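Local coordinates for (S)-ureidoglycine--glyoxylate transaminase (Bacillus subtilis, PDB 3ISL), which catalyses the pyridoxal-phosphate-dependent transfer of an amino group from (S)-ureidoglycine to glyoxylate, yielding oxalurate and glycine in purine breakdown, at residues 78-86 with 214-222. Sequence-based numbering, arbitrary orientation.
Sequences VLASVIEPE and RVADVIAAR
Ala80 O is bridged to Arg222 NH2 by a water, 2.9 Å from each. Ser81 OG donates a hydrogen bond to Val78 O, 2.8 Å away, one turn back in the helix. CD1 of Ile219 packs against this hydroxyl, 3.7 Å from OG. Ser81 O takes a weak hydrogen bond from Arg222 NH1.

Val82 starts its side chain away from the second helix, yet CG2 fits between CG1 of Val215 and CG1 of Val218, 3.9 Å from each. Leu168 and Ile170 of strand 168-172 also touch Val82, so this apolar patch continues onto the central sheet.

At Ile83 the chain leaves the helix. Ile83 O accepts from Arg222 NH1 at 2.8 Å; the nitrogen stands above the carbonyl plane, and the N-H...O angle is a bent 135°. The arginine's bend at chi3 (72°) turns the guanidinium in over this helix end.

Glu84 lays CG over one guanidinium face, 3.7 Å from Arg222 CZ. The two side chains pass in opposite directions, with OE2 beside Arg222 CG and CD. OE2 makes a long salt bridge to Arg222 NE (3.8 Å); it lies well out of the guanidinium plane, so no N-H points at it.

Helices 71-82 and 213-220 are thus joined by valine packing, by Ile219 on Ser81, and by Arg222 just past the second helix. Its charge probably complements Ser81 O, Ile83 O and the negative end of the helix 71-82 dipole.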
ATOM      1  N   VAL A  78      -3.112  13.035   4.327  1.00 26.86           N
ATOM      2  CA  VAL A  78      -3.206  14.137   5.270  1.00 25.51           C
ATOM      3  C   VAL A  78      -3.506  15.426   4.478  1.00 26.24           C
ATOM      4  O   VAL A  78      -4.496  16.097   4.767  1.00 26.19           O
ATOM      5  CB  VAL A  78      -1.972  14.283   6.166  1.00 25.58           C
ATOM      6  CG1 VAL A  78      -2.080  15.584   7.011  1.00 25.85           C
ATOM      7  CG2 VAL A  78      -1.801  13.049   7.110  1.00 22.31           C
ATOM      8  N   LEU A  79      -2.705  15.763   3.462  1.00 26.06           N
ATOM      9  CA  LEU A  79      -2.923  17.056   2.783  1.00 25.45           C
ATOM     10  C   LEU A  79      -4.288  17.128   2.059  1.00 26.65           C
ATOM     11  O   LEU A  79      -4.947  18.173   2.083  1.00 27.49           O
ATOM     12  CB  LEU A  79      -1.783  17.354   1.831  1.00 25.36           C
ATOM     13  CG  LEU A  79      -0.443  17.645   2.519  1.00 25.80           C
ATOM     14  CD1 LEU A  79       0.617  17.654   1.494  1.00 25.72           C
ATOM     15  CD2 LEU A  79      -0.554  19.005   3.252  1.00 26.84           C
ATOM     16  N   ALA A  80      -4.698  16.046   1.425  1.00 26.32           N
ATOM     17  CA  ALA A  80      -6.031  15.938   0.815  1.00 27.85           C
ATOM     18  C   ALA A  80      -7.147  16.241   1.825  1.00 28.17           C
ATOM     19  O   ALA A  80      -8.137  16.891   1.496  1.00 27.95           O
ATOM     20  CB  ALA A  80      -6.248  14.527   0.205  1.00 27.43           C
ATOM     21  N   SER A  81      -6.984  15.777   3.048  1.00 27.44           N
ATOM     22  CA  SER A  81      -8.106  15.816   3.976  1.00 28.04           C
ATOM     23  C   SER A  81      -8.245  17.218   4.596  1.00 28.05           C
ATOM     24  O   SER A  81      -9.294  17.582   5.046  1.00 27.78           O
ATOM     25  CB  SER A  81      -7.939  14.730   5.037  1.00 28.78           C
ATOM     26  OG  SER A  81      -6.862  15.090   5.915  1.00 36.08           O
ATOM     27  N   VAL A  82      -7.190  18.018   4.508  1.00 26.86           N
ATOM     28  CA  VAL A  82      -7.118  19.300   5.181  1.00 28.83           C
ATOM     29  C   VAL A  82      -7.120  20.522   4.205  1.00 28.77           C
ATOM     30  O   VAL A  82      -7.204  21.654   4.637  1.00 29.02           O
ATOM     31  CB  VAL A  82      -5.905  19.183   6.135  1.00 29.68           C
ATOM     32  CG1 VAL A  82      -4.795  20.060   5.810  1.00 29.90           C
ATOM     33  CG2 VAL A  82      -6.345  18.991   7.601  1.00 28.52           C
ATOM     34  N   ILE A  83      -7.120  20.264   2.885  1.00 27.77           N
ATOM     35  CA  ILE A  83      -7.052  21.294   1.862  1.00 26.88           C
ATOM     36  C   ILE A  83      -8.298  21.368   1.059  1.00 27.71           C
ATOM     37  O   ILE A  83      -8.690  20.373   0.457  1.00 27.35           O
ATOM     38  CB  ILE A  83      -5.881  21.096   0.899  1.00 25.72           C
ATOM     39  CG1 ILE A  83      -4.574  21.387   1.651  1.00 25.05           C
ATOM     40  CG2 ILE A  83      -6.009  22.090  -0.300  1.00 24.75           C
ATOM     41  CD1 ILE A  83      -3.328  21.059   0.875  1.00 23.19           C
ATOM     42  N   GLU A  84      -8.938  22.533   1.071  1.00 28.22           N
ATOM     43  CA  GLU A  84     -10.033  22.832   0.131  1.00 30.73           C
ATOM     44  C   GLU A  84      -9.488  23.815  -0.923  1.00 30.65           C
ATOM     45  O   GLU A  84      -8.595  24.601  -0.618  1.00 29.93           O
ATOM     46  CB  GLU A  84     -11.216  23.479   0.875  1.00 31.42           C
ATOM     47  CG  GLU A  84     -12.187  22.482   1.571  1.00 35.96           C
ATOM     48  CD  GLU A  84     -12.918  23.147   2.774  1.00 42.91           C
ATOM     49  OE1 GLU A  84     -12.955  24.391   2.810  1.00 43.09           O
ATOM     50  OE2 GLU A  84     -13.418  22.432   3.695  1.00 44.82           O
ATOM     51  N   PRO A  85     -10.023  23.778  -2.161  1.00 30.42           N
ATOM     52  CA  PRO A  85      -9.511  24.717  -3.157  1.00 30.69           C
ATOM     53  C   PRO A  85      -9.415  26.118  -2.572  1.00 30.35           C
ATOM     54  O   PRO A  85     -10.276  26.494  -1.774  1.00 29.07           O
ATOM     55  CB  PRO A  85     -10.606  24.675  -4.272  1.00 29.89           C
ATOM     56  CG  PRO A  85     -11.031  23.222  -4.214  1.00 32.48           C
ATOM     57  CD  PRO A  85     -11.123  22.964  -2.703  1.00 30.62           C
ATOM     58  N   GLU A  86      -8.367  26.853  -2.957  1.00 30.86           N
ATOM     59  CA  GLU A  86      -8.073  28.234  -2.491  1.00 32.11           C
ATOM     60  C   GLU A  86      -7.555  28.411  -1.039  1.00 31.37           C
ATOM     61  O   GLU A  86      -7.104  29.505  -0.683  1.00 31.23           O
ATOM     62  CB  GLU A  86      -9.188  29.256  -2.866  1.00 33.04           C
ATOM     63  CG  GLU A  86      -9.544  29.226  -4.393  1.00 38.11           C
ATOM     64  CD  GLU A  86     -10.749  30.075  -4.772  1.00 45.42           C
ATOM     65  OE1 GLU A  86     -11.157  30.926  -3.946  1.00 49.22           O
ATOM     66  OE2 GLU A  86     -11.286  29.916  -5.913  1.00 48.36           O
ATOM     67  N   ARG A 214      -7.058  19.739  16.577  1.00 30.59           N
ATOM     68  CA  ARG A 214      -7.065  20.811  15.540  1.00 30.22           C
ATOM     69  C   ARG A 214      -7.224  20.228  14.138  1.00 28.07           C
ATOM     70  O   ARG A 214      -8.099  20.656  13.384  1.00 26.34           O
ATOM     71  CB  ARG A 214      -5.816  21.709  15.597  1.00 29.22           C
ATOM     72  CG  ARG A 214      -5.644  22.456  16.924  1.00 31.06           C
ATOM     73  CD  ARG A 214      -5.208  23.928  16.708  1.00 34.97           C
ATOM     74  NE  ARG A 214      -3.876  23.918  16.196  1.00 34.33           N
ATOM     75  CZ  ARG A 214      -3.387  24.689  15.249  1.00 30.70           C
ATOM     76  NH1 ARG A 214      -4.076  25.661  14.720  1.00 27.15           N
ATOM     77  NH2 ARG A 214      -2.131  24.482  14.880  1.00 32.35           N
ATOM     78  N   VAL A 215      -6.380  19.244  13.803  1.00 26.70           N
ATOM     79  CA  VAL A 215      -6.491  18.510  12.510  1.00 24.93           C
ATOM     80  C   VAL A 215      -7.812  17.730  12.370  1.00 23.90           C
ATOM     81  O   VAL A 215      -8.476  17.817  11.330  1.00 22.20           O
ATOM     82  CB  VAL A 215      -5.286  17.621  12.188  1.00 25.64           C
ATOM     83  CG1 VAL A 215      -5.453  16.957  10.794  1.00 23.27           C
ATOM     84  CG2 VAL A 215      -4.040  18.465  12.156  1.00 24.71           C
ATOM     85  N   ALA A 216      -8.219  17.055  13.438  1.00 23.75           N
ATOM     86  CA  ALA A 216      -9.404  16.189  13.376  1.00 25.85           C
ATOM     87  C   ALA A 216     -10.685  17.029  13.169  1.00 25.85           C
ATOM     88  O   ALA A 216     -11.523  16.677  12.351  1.00 26.55           O
ATOM     89  CB  ALA A 216      -9.529  15.240  14.641  1.00 25.47           C
ATOM     90  N   ASP A 217     -10.808  18.167  13.855  1.00 27.52           N
ATOM     91  CA  ASP A 217     -11.991  19.040  13.621  1.00 27.47           C
ATOM     92  C   ASP A 217     -12.127  19.564  12.168  1.00 27.93           C
ATOM     93  O   ASP A 217     -13.248  19.690  11.668  1.00 27.60           O
ATOM     94  CB  ASP A 217     -12.021  20.198  14.623  1.00 27.99           C
ATOM     95  CG  ASP A 217     -12.162  19.705  16.053  1.00 28.42           C
ATOM     96  OD1 ASP A 217     -11.935  20.483  16.959  1.00 31.46           O
ATOM     97  OD2 ASP A 217     -12.437  18.499  16.256  1.00 33.10           O
ATOM     98  N   VAL A 218     -11.017  19.897  11.507  1.00 26.40           N
ATOM     99  CA  VAL A 218     -11.069  20.307  10.103  1.00 26.52           C
ATOM    100  C   VAL A 218     -11.524  19.119   9.229  1.00 27.95           C
ATOM    101  O   VAL A 218     -12.273  19.310   8.298  1.00 28.44           O
ATOM    102  CB  VAL A 218      -9.695  20.814   9.622  1.00 26.60           C
ATOM    103  CG1 VAL A 218      -9.650  20.908   8.082  1.00 28.04           C
ATOM    104  CG2 VAL A 218      -9.341  22.128  10.277  1.00 25.15           C
ATOM    105  N   ILE A 219     -11.099  17.893   9.565  1.00 28.04           N
ATOM    106  CA  ILE A 219     -11.469  16.707   8.812  1.00 27.98           C
ATOM    107  C   ILE A 219     -12.964  16.436   9.047  1.00 29.46           C
ATOM    108  O   ILE A 219     -13.704  16.109   8.130  1.00 29.23           O
ATOM    109  CB  ILE A 219     -10.622  15.523   9.283  1.00 27.88           C
ATOM    110  CG1 ILE A 219      -9.124  15.746   8.976  1.00 26.08           C
ATOM    111  CG2 ILE A 219     -11.119  14.246   8.681  1.00 27.46           C
ATOM    112  CD1 ILE A 219      -8.269  14.542   9.287  1.00 25.64           C
ATOM    113  N   ALA A 220     -13.413  16.601  10.285  1.00 30.39           N
ATOM    114  CA  ALA A 220     -14.816  16.376  10.586  1.00 31.39           C
ATOM    115  C   ALA A 220     -15.696  17.347   9.820  1.00 32.23           C
ATOM    116  O   ALA A 220     -16.788  16.961   9.377  1.00 33.18           O
ATOM    117  CB  ALA A 220     -15.071  16.479  12.079  1.00 31.01           C
ATOM    118  N   ALA A 221     -15.255  18.595   9.650  1.00 33.16           N
ATOM    119  CA  ALA A 221     -16.089  19.575   8.904  1.00 34.71           C
ATOM    120  C   ALA A 221     -16.320  19.166   7.424  1.00 36.21           C
ATOM    121  O   ALA A 221     -17.015  19.872   6.675  1.00 37.18           O
ATOM    122  CB  ALA A 221     -15.534  20.982   9.020  1.00 33.41           C
ATOM    123  N   ARG A 222     -15.792  17.996   7.034  1.00 36.76           N
ATOM    124  CA  ARG A 222     -15.839  17.502   5.648  1.00 37.13           C
ATOM    125  C   ARG A 222     -16.341  16.026   5.395  1.00 36.29           C
ATOM    126  O   ARG A 222     -16.346  15.149   6.272  1.00 35.28           O
ATOM    127  CB  ARG A 222     -14.463  17.670   4.992  1.00 36.73           C
ATOM    128  CG  ARG A 222     -13.860  19.085   4.984  1.00 39.05           C
ATOM    129  CD  ARG A 222     -12.435  19.030   4.299  1.00 39.04           C
ATOM    130  NE  ARG A 222     -12.582  18.825   2.858  1.00 36.95           N
ATOM    131  CZ  ARG A 222     -11.608  18.811   1.952  1.00 37.75           C
ATOM    132  NH1 ARG A 222     -10.336  18.982   2.306  1.00 34.57           N
ATOM    133  NH2 ARG A 222     -11.929  18.610   0.667  1.00 38.26           N
TER
HETATM  134  O   HOH W   1      -9.809  17.314  -0.864  1.00 30.42           O